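Local coordinates for probable TonB-dependent siderophore receptor PiuA (Acinetobacter baumannii, PDB 5FP1), which probably takes up iron across the outer membrane by binding iron-chelating siderophores, and may bind ferric enterobactin with micromolar affinity, at residues L51-T55 with L628-Y632; L150-A156 with V711-K717; K313-R319 with T377-C383; S387-C391 with P401-R405. All blocks are in the same frame, centred on the assembly; numbering follows the deposited sequence.

Contact 1 (L51-T55 with L628-Y632)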
loop_
_atom_site.group_PDB
_atom_site.type_symbol
_atom_site.label_atom_id
_atom_site.label_comp_id
_atom_site.label_asym_id
_atom_site.label_seq_id
_atom_site.Cartn_x
_atom_site.Cartn_y
_atom_site.Cartn_z
ATOM N N LEU A 51 15.562 -3.418 8.664
ATOM C CA LEU A 51 15.086 -2.054 8.528
ATOM C C LEU A 51 13.815 -1.850 9.341
ATOM O O LEU A 51 13.652 -0.824 10.007
ATOM C CB LEU A 51 14.861 -1.688 7.059
ATOM C CG LEU A 51 14.443 -0.247 6.753
ATOM C CD1 LEU A 51 15.482 0.766 7.219
ATOM C CD2 LEU A 51 14.237 -0.056 5.261
ATOM N N ILE A 52 12.929 -2.830 9.296
ATOM C CA ILE A 52 11.674 -2.784 10.046
ATOM C C ILE A 52 11.986 -2.705 11.557
ATOM O O ILE A 52 11.431 -1.880 12.287
ATOM C CB ILE A 52 10.785 -3.988 9.697
ATOM C CG1 ILE A 52 10.250 -3.841 8.241
ATOM C CG2 ILE A 52 9.632 -4.102 10.684
ATOM C CD1 ILE A 52 9.649 -5.106 7.691
ATOM N N GLU A 53 12.927 -3.515 12.016
ATOM C CA GLU A 53 13.351 -3.453 13.427
ATOM C C GLU A 53 14.022 -2.149 13.833
ATOM O O GLU A 53 13.733 -1.606 14.891
ATOM C CB GLU A 53 14.229 -4.676 13.765
ATOM C CG GLU A 53 13.334 -5.902 13.923
ATOM C CD GLU A 53 14.072 -7.218 14.085
ATOM O OE1 GLU A 53 15.282 -7.201 14.421
ATOM O OE2 GLU A 53 13.415 -8.270 13.865
ATOM N N ASP A 54 14.904 -1.638 12.995
ATOM C CA ASP A 54 15.609 -0.418 13.282
ATOM C C ASP A 54 14.664 0.788 13.387
ATOM O O ASP A 54 14.875 1.695 14.218
ATOM C CB ASP A 54 16.601 -0.120 12.168
ATOM C CG ASP A 54 17.921 -0.874 12.313
ATOM O OD1 ASP A 54 18.064 -1.714 13.237
ATOM O OD2 ASP A 54 18.783 -0.619 11.445
ATOM N N THR A 55 13.655 0.839 12.508
ATOM C CA THR A 55 12.774 2.002 12.465
ATOM C C THR A 55 11.580 1.885 13.391
ATOM O O THR A 55 10.954 2.876 13.696
ATOM C CB THR A 55 12.225 2.248 11.036
ATOM O OG1 THR A 55 11.588 1.069 10.539
ATOM C CG2 THR A 55 13.351 2.660 10.111
ATOM N N LEU A 628 17.200 7.671 3.049
ATOM C CA LEU A 628 18.472 7.155 3.594
ATOM C C LEU A 628 18.242 6.687 5.013
ATOM O O LEU A 628 17.652 7.414 5.830
ATOM C CB LEU A 628 19.536 8.236 3.537
ATOM C CG LEU A 628 20.824 7.965 4.338
ATOM C CD1 LEU A 628 21.611 6.879 3.668
ATOM C CD2 LEU A 628 21.659 9.233 4.424
ATOM N N TRP A 629 18.686 5.461 5.291
ATOM C CA TRP A 629 18.793 4.955 6.646
ATOM C C TRP A 629 20.186 4.374 6.804
ATOM O O TRP A 629 20.602 3.554 5.994
ATOM C CB TRP A 629 17.776 3.866 6.910
ATOM C CG TRP A 629 17.872 3.346 8.288
ATOM C CD1 TRP A 629 18.392 2.159 8.681
ATOM C CD2 TRP A 629 17.470 4.024 9.480
ATOM N NE1 TRP A 629 18.341 2.043 10.047
ATOM C CE2 TRP A 629 17.776 3.178 10.564
ATOM C CE3 TRP A 629 16.885 5.271 9.739
ATOM C CZ2 TRP A 629 17.523 3.536 11.887
ATOM C CZ3 TRP A 629 16.625 5.623 11.058
ATOM C CH2 TRP A 629 16.950 4.756 12.117
ATOM N N THR A 630 20.903 4.807 7.833
ATOM C CA THR A 630 22.226 4.284 8.076
ATOM C C THR A 630 22.494 4.114 9.570
ATOM O O THR A 630 22.022 4.912 10.390
ATOM C CB THR A 630 23.295 5.147 7.380
ATOM O OG1 THR A 630 24.563 4.475 7.461
ATOM C CG2 THR A 630 23.378 6.540 7.961
ATOM N N THR A 631 23.183 3.026 9.920
ATOM C CA THR A 631 23.517 2.759 11.311
ATOM C C THR A 631 24.995 2.416 11.477
ATOM O O THR A 631 25.652 1.924 10.546
ATOM C CB THR A 631 22.664 1.649 11.954
ATOM O OG1 THR A 631 23.121 0.364 11.537
ATOM C CG2 THR A 631 21.162 1.815 11.585
ATOM N N TYR A 632 25.483 2.693 12.683
ATOM C CA TYR A 632 26.895 2.516 13.019
ATOM C C TYR A 632 27.050 1.907 14.412
ATOM O O TYR A 632 26.364 2.284 15.363
ATOM C CB TYR A 632 27.653 3.841 12.896
ATOM C CG TYR A 632 29.145 3.613 12.794
ATOM C CD1 TYR A 632 29.918 3.448 13.940
ATOM C CD2 TYR A 632 29.767 3.502 11.562
ATOM C CE1 TYR A 632 31.276 3.199 13.855
ATOM C CE2 TYR A 632 31.121 3.258 11.468
ATOM C CZ TYR A 632 31.871 3.109 12.620
ATOM O OH TYR A 632 33.220 2.856 12.532
HETATM O O HOH W 1 21.054 -1.707 11.599
#

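Contact 2 (L150-A156 with V711-K717)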
loop_
_atom_site.group_PDB
_atom_site.type_symbol
_atom_site.label_atom_id
_atom_site.label_comp_id
_atom_site.label_asym_id
_atom_site.label_seq_id
_atom_site.Cartn_x
_atom_site.Cartn_y
_atom_site.Cartn_z
ATOM N N LEU A 150 11.574 -17.378 21.518
ATOM C CA LEU A 150 10.589 -16.486 22.090
ATOM C C LEU A 150 11.131 -15.071 21.998
ATOM O O LEU A 150 12.210 -14.779 22.509
ATOM C CB LEU A 150 10.282 -16.840 23.539
ATOM C CG LEU A 150 9.248 -15.946 24.228
ATOM C CD1 LEU A 150 7.878 -16.068 23.578
ATOM C CD2 LEU A 150 9.151 -16.289 25.703
ATOM N N GLU A 151 10.392 -14.206 21.307
ATOM C CA GLU A 151 10.764 -12.793 21.160
ATOM C C GLU A 151 9.602 -11.911 21.617
ATOM O O GLU A 151 8.444 -12.329 21.604
ATOM C CB GLU A 151 11.087 -12.448 19.715
ATOM C CG GLU A 151 12.228 -13.222 19.095
ATOM C CD GLU A 151 12.512 -12.764 17.674
ATOM O OE1 GLU A 151 12.513 -11.539 17.429
ATOM O OE2 GLU A 151 12.728 -13.628 16.803
ATOM N N GLY A 152 9.919 -10.696 22.032
ATOM C CA GLY A 152 8.909 -9.807 22.550
ATOM C C GLY A 152 9.415 -8.388 22.608
ATOM O O GLY A 152 10.616 -8.136 22.528
ATOM N N SER A 153 8.473 -7.464 22.747
ATOM C CA SER A 153 8.782 -6.064 22.865
ATOM C C SER A 153 7.745 -5.435 23.772
ATOM O O SER A 153 6.536 -5.692 23.644
ATOM C CB SER A 153 8.743 -5.411 21.489
ATOM O OG SER A 153 9.210 -4.074 21.556
ATOM N N VAL A 154 8.206 -4.594 24.686
ATOM C CA VAL A 154 7.309 -3.761 25.436
ATOM C C VAL A 154 7.749 -2.332 25.240
ATOM O O VAL A 154 8.906 -1.985 25.487
ATOM C CB VAL A 154 7.302 -4.114 26.936
ATOM C CG1 VAL A 154 6.427 -3.129 27.696
ATOM C CG2 VAL A 154 6.792 -5.529 27.141
ATOM N N ALA A 155 6.833 -1.464 24.820
ATOM C CA ALA A 155 7.257 -0.131 24.462
ATOM C C ALA A 155 6.260 0.912 24.869
ATOM O O ALA A 155 5.056 0.666 24.890
ATOM C CB ALA A 155 7.547 -0.049 22.965
ATOM N N ALA A 156 6.783 2.085 25.198
ATOM C CA ALA A 156 5.970 3.229 25.539
ATOM C C ALA A 156 6.551 4.436 24.840
ATOM O O ALA A 156 7.751 4.507 24.595
ATOM C CB ALA A 156 5.934 3.430 27.054
ATOM N N VAL A 711 9.907 6.876 21.045
ATOM C CA VAL A 711 9.484 5.598 21.569
ATOM C C VAL A 711 10.655 4.907 22.252
ATOM O O VAL A 711 11.768 4.895 21.719
ATOM C CB VAL A 711 8.982 4.691 20.441
ATOM C CG1 VAL A 711 8.637 3.319 20.977
ATOM C CG2 VAL A 711 7.750 5.323 19.781
ATOM N N LEU A 712 10.394 4.317 23.408
ATOM C CA LEU A 712 11.416 3.540 24.109
ATOM C C LEU A 712 10.918 2.139 24.286
ATOM O O LEU A 712 9.823 1.920 24.809
ATOM C CB LEU A 712 11.731 4.148 25.482
ATOM C CG LEU A 712 12.824 3.408 26.269
ATOM C CD1 LEU A 712 14.149 3.601 25.552
ATOM C CD2 LEU A 712 12.898 3.945 27.693
ATOM N N ALA A 713 11.736 1.173 23.861
ATOM C CA ALA A 713 11.344 -0.218 23.904
ATOM C C ALA A 713 12.371 -1.085 24.630
ATOM O O ALA A 713 13.573 -0.903 24.481
ATOM C CB ALA A 713 11.177 -0.759 22.496
ATOM N N VAL A 714 11.843 -2.054 25.364
ATOM C CA VAL A 714 12.603 -3.195 25.830
ATOM C C VAL A 714 12.255 -4.395 24.977
ATOM O O VAL A 714 11.118 -4.860 25.009
ATOM C CB VAL A 714 12.237 -3.589 27.267
ATOM C CG1 VAL A 714 13.143 -4.733 27.704
ATOM C CG2 VAL A 714 12.349 -2.390 28.202
ATOM N N ASN A 715 13.248 -4.877 24.231
ATOM C CA ASN A 715 13.097 -5.976 23.308
ATOM C C ASN A 715 13.816 -7.190 23.860
ATOM O O ASN A 715 14.967 -7.093 24.321
ATOM C CB ASN A 715 13.693 -5.589 21.949
ATOM C CG ASN A 715 12.978 -4.399 21.338
ATOM O OD1 ASN A 715 11.813 -4.185 21.635
ATOM N ND2 ASN A 715 13.686 -3.581 20.585
ATOM N N PHE A 716 13.143 -8.331 23.823
ATOM C CA PHE A 716 13.753 -9.558 24.305
ATOM C C PHE A 716 13.740 -10.665 23.271
ATOM O O PHE A 716 12.855 -10.741 22.416
ATOM C CB PHE A 716 13.182 -10.000 25.658
ATOM C CG PHE A 716 11.719 -10.280 25.663
ATOM C CD1 PHE A 716 11.236 -11.543 25.345
ATOM C CD2 PHE A 716 10.818 -9.297 26.048
ATOM C CE1 PHE A 716 9.874 -11.817 25.376
ATOM C CE2 PHE A 716 9.458 -9.557 26.073
ATOM C CZ PHE A 716 8.985 -10.821 25.741
ATOM N N LYS A 717 14.757 -11.518 23.356
ATOM C CA LYS A 717 14.989 -12.539 22.364
ATOM C C LYS A 717 15.665 -13.742 23.015
ATOM O O LYS A 717 16.824 -13.652 23.411
ATOM C CB LYS A 717 15.882 -11.968 21.288
ATOM C CG LYS A 717 16.083 -12.879 20.097
ATOM C CD LYS A 717 16.666 -12.098 18.928
ATOM C CE LYS A 717 15.920 -10.788 18.715
ATOM N NZ LYS A 717 16.138 -10.205 17.363
HETATM O O HOH W 2 14.536 -12.302 15.065
#

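Contact 3 (K313-R319 with T377-C383). With PO4 (phosphate ion), chain B.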
loop_
_atom_site.group_PDB
_atom_site.type_symbol
_atom_site.label_atom_id
_atom_site.label_comp_id
_atom_site.label_asym_id
_atom_site.label_seq_id
_atom_site.Cartn_x
_atom_site.Cartn_y
_atom_site.Cartn_z
ATOM N N LYS A 313 -13.768 32.423 6.038
ATOM C CA LYS A 313 -14.445 33.125 7.148
ATOM C C LYS A 313 -14.079 32.556 8.520
ATOM O O LYS A 313 -14.732 32.818 9.539
ATOM C CB LYS A 313 -15.946 33.203 6.878
ATOM C CG LYS A 313 -16.691 31.923 6.953
ATOM C CD LYS A 313 -18.060 32.056 6.283
ATOM C CE LYS A 313 -18.988 30.962 6.795
ATOM N NZ LYS A 313 -20.310 30.906 6.122
ATOM N N GLY A 314 -12.963 31.832 8.536
ATOM C CA GLY A 314 -12.364 31.302 9.748
ATOM C C GLY A 314 -13.101 30.113 10.366
ATOM O O GLY A 314 -12.937 29.828 11.552
ATOM N N LEU A 315 -13.869 29.408 9.548
ATOM C CA LEU A 315 -14.647 28.264 10.000
ATOM C C LEU A 315 -14.383 27.017 9.111
ATOM O O LEU A 315 -13.932 27.123 7.974
ATOM C CB LEU A 315 -16.138 28.620 10.008
ATOM C CG LEU A 315 -16.560 29.723 11.019
ATOM C CD1 LEU A 315 -18.001 30.132 10.756
ATOM C CD2 LEU A 315 -16.351 29.248 12.439
ATOM N N VAL A 316 -14.667 25.841 9.665
ATOM C CA VAL A 316 -14.547 24.564 8.958
ATOM C C VAL A 316 -15.768 23.724 9.213
ATOM O O VAL A 316 -16.076 23.394 10.373
ATOM C CB VAL A 316 -13.301 23.779 9.444
ATOM C CG1 VAL A 316 -13.237 22.359 8.837
ATOM C CG2 VAL A 316 -12.056 24.536 9.113
ATOM N N TRP A 317 -16.446 23.353 8.130
ATOM C CA TRP A 317 -17.611 22.485 8.159
ATOM C C TRP A 317 -17.180 21.019 8.222
ATOM O O TRP A 317 -16.329 20.604 7.448
ATOM C CB TRP A 317 -18.433 22.680 6.896
ATOM C CG TRP A 317 -19.629 21.789 6.764
ATOM C CD1 TRP A 317 -20.629 21.623 7.668
ATOM C CD2 TRP A 317 -19.971 20.962 5.641
ATOM N NE1 TRP A 317 -21.557 20.729 7.197
ATOM C CE2 TRP A 317 -21.178 20.306 5.956
ATOM C CE3 TRP A 317 -19.389 20.729 4.400
ATOM C CZ2 TRP A 317 -21.814 19.436 5.070
ATOM C CZ3 TRP A 317 -20.028 19.854 3.517
ATOM C CH2 TRP A 317 -21.220 19.224 3.863
ATOM N N HIS A 318 -17.750 20.260 9.155
ATOM C CA HIS A 318 -17.391 18.848 9.334
ATOM C C HIS A 318 -18.122 17.944 8.316
ATOM O O HIS A 318 -18.982 17.167 8.705
ATOM C CB HIS A 318 -17.784 18.319 10.715
ATOM C CG HIS A 318 -17.103 18.970 11.879
ATOM N ND1 HIS A 318 -15.744 18.876 12.111
ATOM C CD2 HIS A 318 -17.616 19.656 12.933
ATOM C CE1 HIS A 318 -15.450 19.490 13.248
ATOM N NE2 HIS A 318 -16.568 19.976 13.762
ATOM N N ARG A 319 -17.735 18.013 7.035
ATOM C CA ARG A 319 -18.289 17.158 5.991
ATOM C C ARG A 319 -18.093 15.702 6.360
ATOM O O ARG A 319 -17.009 15.308 6.748
ATOM C CB ARG A 319 -17.617 17.441 4.640
ATOM C CG ARG A 319 -17.816 16.365 3.584
ATOM C CD ARG A 319 -19.260 16.177 3.100
ATOM N NE ARG A 319 -19.331 14.884 2.421
ATOM C CZ ARG A 319 -19.113 14.657 1.127
ATOM N NH1 ARG A 319 -18.916 15.642 0.279
ATOM N NH2 ARG A 319 -19.139 13.419 0.681
ATOM N N THR A 377 -24.216 13.696 3.723
ATOM C CA THR A 377 -23.041 14.556 3.695
ATOM C C THR A 377 -22.945 15.455 4.924
ATOM O O THR A 377 -21.862 15.672 5.467
ATOM C CB THR A 377 -23.012 15.409 2.397
ATOM O OG1 THR A 377 -24.228 16.160 2.286
ATOM C CG2 THR A 377 -22.836 14.516 1.134
ATOM N N GLY A 378 -24.078 15.989 5.387
ATOM C CA GLY A 378 -24.076 16.803 6.584
ATOM C C GLY A 378 -25.041 17.972 6.567
ATOM O O GLY A 378 -25.675 18.240 5.558
ATOM N N PHE A 379 -25.128 18.674 7.691
ATOM C CA PHE A 379 -26.014 19.830 7.813
ATOM C C PHE A 379 -25.218 21.127 7.985
ATOM O O PHE A 379 -24.069 21.124 8.466
ATOM C CB PHE A 379 -26.979 19.616 8.998
ATOM C CG PHE A 379 -27.801 18.354 8.905
ATOM C CD1 PHE A 379 -28.704 18.164 7.871
ATOM C CD2 PHE A 379 -27.686 17.363 9.871
ATOM C CE1 PHE A 379 -29.446 16.997 7.783
ATOM C CE2 PHE A 379 -28.441 16.208 9.797
ATOM C CZ PHE A 379 -29.312 16.019 8.756
ATOM N N TYR A 380 -25.830 22.237 7.579
ATOM C CA TYR A 380 -25.277 23.581 7.768
ATOM C C TYR A 380 -23.908 23.738 7.127
ATOM O O TYR A 380 -22.979 24.238 7.750
ATOM C CB TYR A 380 -25.202 23.955 9.250
ATOM C CG TYR A 380 -26.527 23.797 9.928
ATOM C CD1 TYR A 380 -27.596 24.607 9.584
ATOM C CD2 TYR A 380 -26.732 22.810 10.871
ATOM C CE1 TYR A 380 -28.834 24.440 10.176
ATOM C CE2 TYR A 380 -27.967 22.628 11.458
ATOM C CZ TYR A 380 -29.002 23.457 11.110
ATOM O OH TYR A 380 -30.209 23.281 11.696
ATOM N N SER A 381 -23.789 23.331 5.878
ATOM C CA SER A 381 -22.521 23.434 5.178
ATOM C C SER A 381 -22.105 24.888 4.937
ATOM O O SER A 381 -20.968 25.154 4.555
ATOM C CB SER A 381 -22.591 22.691 3.872
ATOM O OG SER A 381 -23.474 23.308 2.990
ATOM N N ASP A 382 -23.029 25.818 5.155
ATOM C CA ASP A 382 -22.712 27.243 5.128
ATOM C C ASP A 382 -22.429 27.843 6.519
ATOM O O ASP A 382 -22.240 29.065 6.654
ATOM C CB ASP A 382 -23.839 28.030 4.444
ATOM C CG ASP A 382 -25.148 27.986 5.230
ATOM O OD1 ASP A 382 -25.235 27.344 6.298
ATOM O OD2 ASP A 382 -26.121 28.593 4.762
ATOM N N CYS A 383 -22.355 26.992 7.535
ATOM C CA CYS A 383 -22.015 27.404 8.902
ATOM C C CYS A 383 -22.933 28.524 9.442
ATOM O O CYS A 383 -22.519 29.349 10.254
ATOM C CB CYS A 383 -20.533 27.780 9.010
ATOM S SG CYS A 383 -19.420 26.414 8.563
HETATM P P PO4 B . -17.345 16.277 -2.865
HETATM O O1 PO4 B . -17.778 17.707 -2.618
HETATM O O2 PO4 B . -16.703 15.768 -1.593
HETATM O O3 PO4 B . -16.341 16.208 -4.015
HETATM O O4 PO4 B . -18.559 15.427 -3.200
#

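Contact 4 (S387-C391 with P401-R405)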
loop_
_atom_site.group_PDB
_atom_site.type_symbol
_atom_site.label_atom_id
_atom_site.label_comp_id
_atom_site.label_asym_id
_atom_site.label_seq_id
_atom_site.Cartn_x
_atom_site.Cartn_y
_atom_site.Cartn_z
ATOM N N SER A 387 -25.586 25.606 16.446
ATOM C CA SER A 387 -26.171 25.039 17.659
ATOM C C SER A 387 -26.045 23.520 17.745
ATOM O O SER A 387 -26.119 22.959 18.832
ATOM C CB SER A 387 -27.637 25.449 17.802
ATOM O OG SER A 387 -28.400 24.971 16.724
ATOM N N THR A 388 -25.841 22.841 16.622
ATOM C CA THR A 388 -25.610 21.395 16.675
ATOM C C THR A 388 -24.163 21.023 16.252
ATOM O O THR A 388 -23.873 19.866 15.938
ATOM C CB THR A 388 -26.671 20.648 15.852
ATOM O OG1 THR A 388 -26.714 21.173 14.526
ATOM C CG2 THR A 388 -28.081 20.820 16.508
ATOM N N ASN A 389 -23.278 22.023 16.271
ATOM C CA ASN A 389 -21.835 21.832 16.214
ATOM C C ASN A 389 -21.270 21.324 14.868
ATOM O O ASN A 389 -20.171 20.754 14.856
ATOM C CB ASN A 389 -21.371 20.915 17.343
ATOM C CG ASN A 389 -21.927 21.326 18.702
ATOM O OD1 ASN A 389 -21.852 22.480 19.048
ATOM N ND2 ASN A 389 -22.451 20.369 19.479
ATOM N N TRP A 390 -21.981 21.608 13.776
ATOM C CA TRP A 390 -21.609 21.154 12.445
ATOM C C TRP A 390 -20.393 21.840 11.851
ATOM O O TRP A 390 -19.843 21.327 10.880
ATOM C CB TRP A 390 -22.811 21.188 11.455
ATOM C CG TRP A 390 -23.565 19.930 11.546
ATOM C CD1 TRP A 390 -24.610 19.652 12.404
ATOM C CD2 TRP A 390 -23.252 18.706 10.889
ATOM N NE1 TRP A 390 -24.988 18.346 12.272
ATOM C CE2 TRP A 390 -24.161 17.737 11.361
ATOM C CE3 TRP A 390 -22.302 18.336 9.926
ATOM C CZ2 TRP A 390 -24.146 16.435 10.911
ATOM C CZ3 TRP A 390 -22.303 17.033 9.462
ATOM C CH2 TRP A 390 -23.204 16.096 9.961
ATOM N N CYS A 391 -20.023 23.013 12.370
ATOM C CA CYS A 391 -18.802 23.681 11.992
ATOM C C CYS A 391 -17.978 23.974 13.221
ATOM O O CYS A 391 -18.516 24.146 14.318
ATOM C CB CYS A 391 -19.072 25.003 11.274
ATOM S SG CYS A 391 -20.085 24.833 9.802
ATOM N N PRO A 401 -20.150 17.891 21.307
ATOM C CA PRO A 401 -21.024 16.736 21.114
ATOM C C PRO A 401 -21.630 16.604 19.715
ATOM O O PRO A 401 -21.864 17.580 19.007
ATOM C CB PRO A 401 -22.152 16.931 22.173
ATOM C CG PRO A 401 -21.608 17.915 23.159
ATOM C CD PRO A 401 -20.591 18.758 22.432
ATOM N N PHE A 402 -21.890 15.369 19.327
ATOM C CA PHE A 402 -22.641 15.089 18.125
ATOM C C PHE A 402 -24.050 14.777 18.581
ATOM O O PHE A 402 -24.241 13.838 19.336
ATOM C CB PHE A 402 -22.022 13.883 17.386
ATOM C CG PHE A 402 -22.833 13.375 16.227
ATOM C CD1 PHE A 402 -23.054 14.174 15.109
ATOM C CD2 PHE A 402 -23.361 12.083 16.236
ATOM C CE1 PHE A 402 -23.792 13.701 14.033
ATOM C CE2 PHE A 402 -24.107 11.605 15.165
ATOM C CZ PHE A 402 -24.323 12.415 14.056
ATOM N N VAL A 403 -25.030 15.561 18.150
ATOM C CA VAL A 403 -26.376 15.380 18.688
ATOM C C VAL A 403 -27.393 14.902 17.685
ATOM O O VAL A 403 -28.539 14.692 18.038
ATOM C CB VAL A 403 -26.926 16.648 19.373
ATOM C CG1 VAL A 403 -25.975 17.101 20.487
ATOM C CG2 VAL A 403 -27.164 17.746 18.360
ATOM N N ASP A 404 -26.979 14.692 16.440
ATOM C CA ASP A 404 -27.850 14.060 15.462
ATOM C C ASP A 404 -27.710 12.531 15.577
ATOM O O ASP A 404 -27.110 12.057 16.500
ATOM C CB ASP A 404 -27.513 14.571 14.069
ATOM C CG ASP A 404 -27.583 16.092 13.979
ATOM O OD1 ASP A 404 -28.686 16.644 14.114
ATOM O OD2 ASP A 404 -26.538 16.735 13.759
ATOM N N ARG A 405 -28.260 11.785 14.632
ATOM C CA ARG A 405 -28.242 10.325 14.675
ATOM C C ARG A 405 -27.702 9.795 13.356
ATOM O O ARG A 405 -27.996 10.331 12.284
ATOM C CB ARG A 405 -29.691 9.818 14.855
ATOM C CG ARG A 405 -29.866 8.323 15.020
ATOM C CD ARG A 405 -31.262 8.000 15.565
ATOM N NE ARG A 405 -32.337 8.570 14.749
ATOM C CZ ARG A 405 -32.848 7.979 13.670
ATOM N NH1 ARG A 405 -32.380 6.801 13.256
ATOM N NH2 ARG A 405 -33.821 8.569 12.988
HETATM O O HOH W 3 -24.753 17.238 15.908
HETATM O O HOH W 4 -28.311 19.382 13.180
#

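Contact 1 (L51-T55 with L628-Y632)
Leu51 reaches the indole of Trp629 with one methyl: Leu51 CD1 lies 3.5 Å from Trp629 CD1 and also touches CG and CB of Trp629, meeting the pyrrole end of the ring at a slant. With the leucine CG anti to the backbone N (chi1 -176°), this torsion brings CD1 to the indole, although its CB does not point there. One turn on, Asp54 carries the polar part of the contact. Trp629 NE1 donates to Asp54 OD2 at 3.0 Å with an N-H...O angle of 162°, and OD2 lies close to the ring plane. The hydrogen comes in on the anti side of the carboxylate, whose plane is turned 48° from the indole. This helix belongs to the plug and Trp629 to barrel strand 624-635, so the bond joins the two domains of a TonB-dependent receptor. A water, doubtfully close to Asp54 OD2, donates to Thr631 OG1, which also hydrogen-bonds Asn583. The other oxygen, OD1, accepts from Gln50 and forms a salt bridge with Arg671 of the barrel, so both oxygens of this buried carboxylate are engaged. Thr55 places CG2 squarely over the six-membered ring of Trp629, 4.3 Å from its centroid, in a CH-pi contact. Its hydroxyl turns back into the helix, where Thr55 OG1 donates to Leu51 O at 2.9 Å, from the opposite face of that carbonyl to Thr55 N.

Contact 2 (L150-A156 with V711-K717)
The Phe716 ring lies directly on the backbone of Gly152 on the neighbouring strand, with the glycine CA over one face, offset toward the rim and 3.5 Å from the centroid. Leu150 CG sits at the ring edge, 4.3 Å from Phe716 CE1. Phe716 chi1 of 60° sets CG between the backbone N and carbonyl carbon, folding the ring over its neighbour. The same pair is hydrogen-bonded in both directions, Phe716 N to Gly152 O at 2.8 Å and Gly152 N to Phe716 O at 3.0 Å. Val154 with Val714 and Ala156 with Leu712 repeat the pattern on this face. On the other face the non-hydrogen-bonded pairs meet through side chains. Ser153 OG donates to Asn715 OD1 at 2.6 Å, nearly along the C=O axis, and Ala155 CB touches Ala713 CB at 3.7 Å. Glu151 and Lys717 run side by side in a long salt bridge, Glu151 OE1 to Lys717 NZ 3.9 Å. Lys56 of the plug touches Ala155, Val711 and Ala713, which places that face inside the barrel. Antiparallel pairing of the first barrel strand, 149-157, with the last, 709-717, is the seam that closes the TonB-dependent receptor beta-barrel.

Contact 3 (K313-R319 with T377-C383)
Trp317 is overlapped by Ser381, whose CA stands 3.4 Å from the centroid of the five-membered ring, 5° off its normal, while Ser381 CB sits over the middle of the indole, 3.5 Å from Trp317 CE2. Arg319 N lies over the opposite face, so the ring is sandwiched between the loop and its own strand. At its edge Trp317 NE1 donates to Phe379 O at 2.8 Å; the bond is bent, 142° at the hydrogen, and reaches the carbonyl from above its plane. Gly378 packs close by, its CA 3.8 Å from Trp317 CZ2, at backbone angles that only glycine adopts easily. The type I turn from Tyr380 to Cys383 brings Ser381 onto the ring and Cys383 toward the strand, where Leu315 CD1 packs on Cys383 CB at 3.9 Å. Lys313 stretches out beyond CG to bring its NZ 2.7 Å from Asp382 O, in a hydrogen bond to the turn. At the other end of the strand segment, Thr377 CG2 covers one face of the Arg319 guanidinium, 3.7 Å from Arg319 CZ. Arg319 NH1 makes a salt bridge with Asp306 and a weak bond to a phosphate ion, also hydrogen-bonded by His700 and probably from the crystallisation liquor. Cys383 is tied by a disulfide to Cys391, whose strand 391-393 pairs with 315-341. A disulfide-braced loop thus folds back over the start of barrel strand 315-341, the kind of elaborated loop that surmounts the barrels of TonB-dependent receptors.

Contact 4 (S387-C391 with P401-R405)
Pro401 meets Asn389 through its carbonyl: Asn389 ND2 donates to Pro401 O at 2.9 Å, the oxygen a little out of the amide plane. Phe402 starts away from the other segment, but with CG anti to the backbone N (chi1 172°) its ring swings back, and Phe402 CE1 comes 4.2 Å from Trp390 CZ2, which lies at the phenyl edge. Val403 offers a methyl, CG2, which touches Thr388 CG2 at 3.7 Å where the two side chains cross at about a right angle. Val403 N donates to a water that in turn donates to Thr388 O and to Asp404 OD2. Asp404 then accepts from Trp390 NE1 at OD2, 2.7 Å away with 157° at the hydrogen, the oxygen lying near the indole plane and the carboxylate turned 37° from it. A second water donates to Asp404 OD1 and hydrogen-bonds to Thr388 OG1. Trp259 meets both Trp390 and Phe402 edge to face. Trp390 also contacts Ile367 of strand 346-368, and its backbone pairs with His318 of strand 315-341; the two loops therefore sit beside those long strands, one leading into strand 391-393 and the other into strand 405-428.

Overall arrangement
Contact 1 is buried and joins plug to barrel, whereas contact 2, partly buried, joins the barrel's two terminal strands; the two nearly meet, Glu53 OE1 of contact 1 lying 4.3 Å from Lys717 NZ of contact 2. Contact 3 sets a loop on a strand start and contact 4 joins two loops; both are surface contacts, their centres about 11 Å apart but each more than 40 Å from those of the first pair. The Cys383-Cys391 disulfide couples contacts 3 and 4. Backbone pairing dominates contact 2, while the other three each use a tryptophan NE1 as donor: to a carboxylate in contacts 1 and 4, to a backbone carbonyl in contact 3. Waters bridge contact 4, and more weakly contact 2.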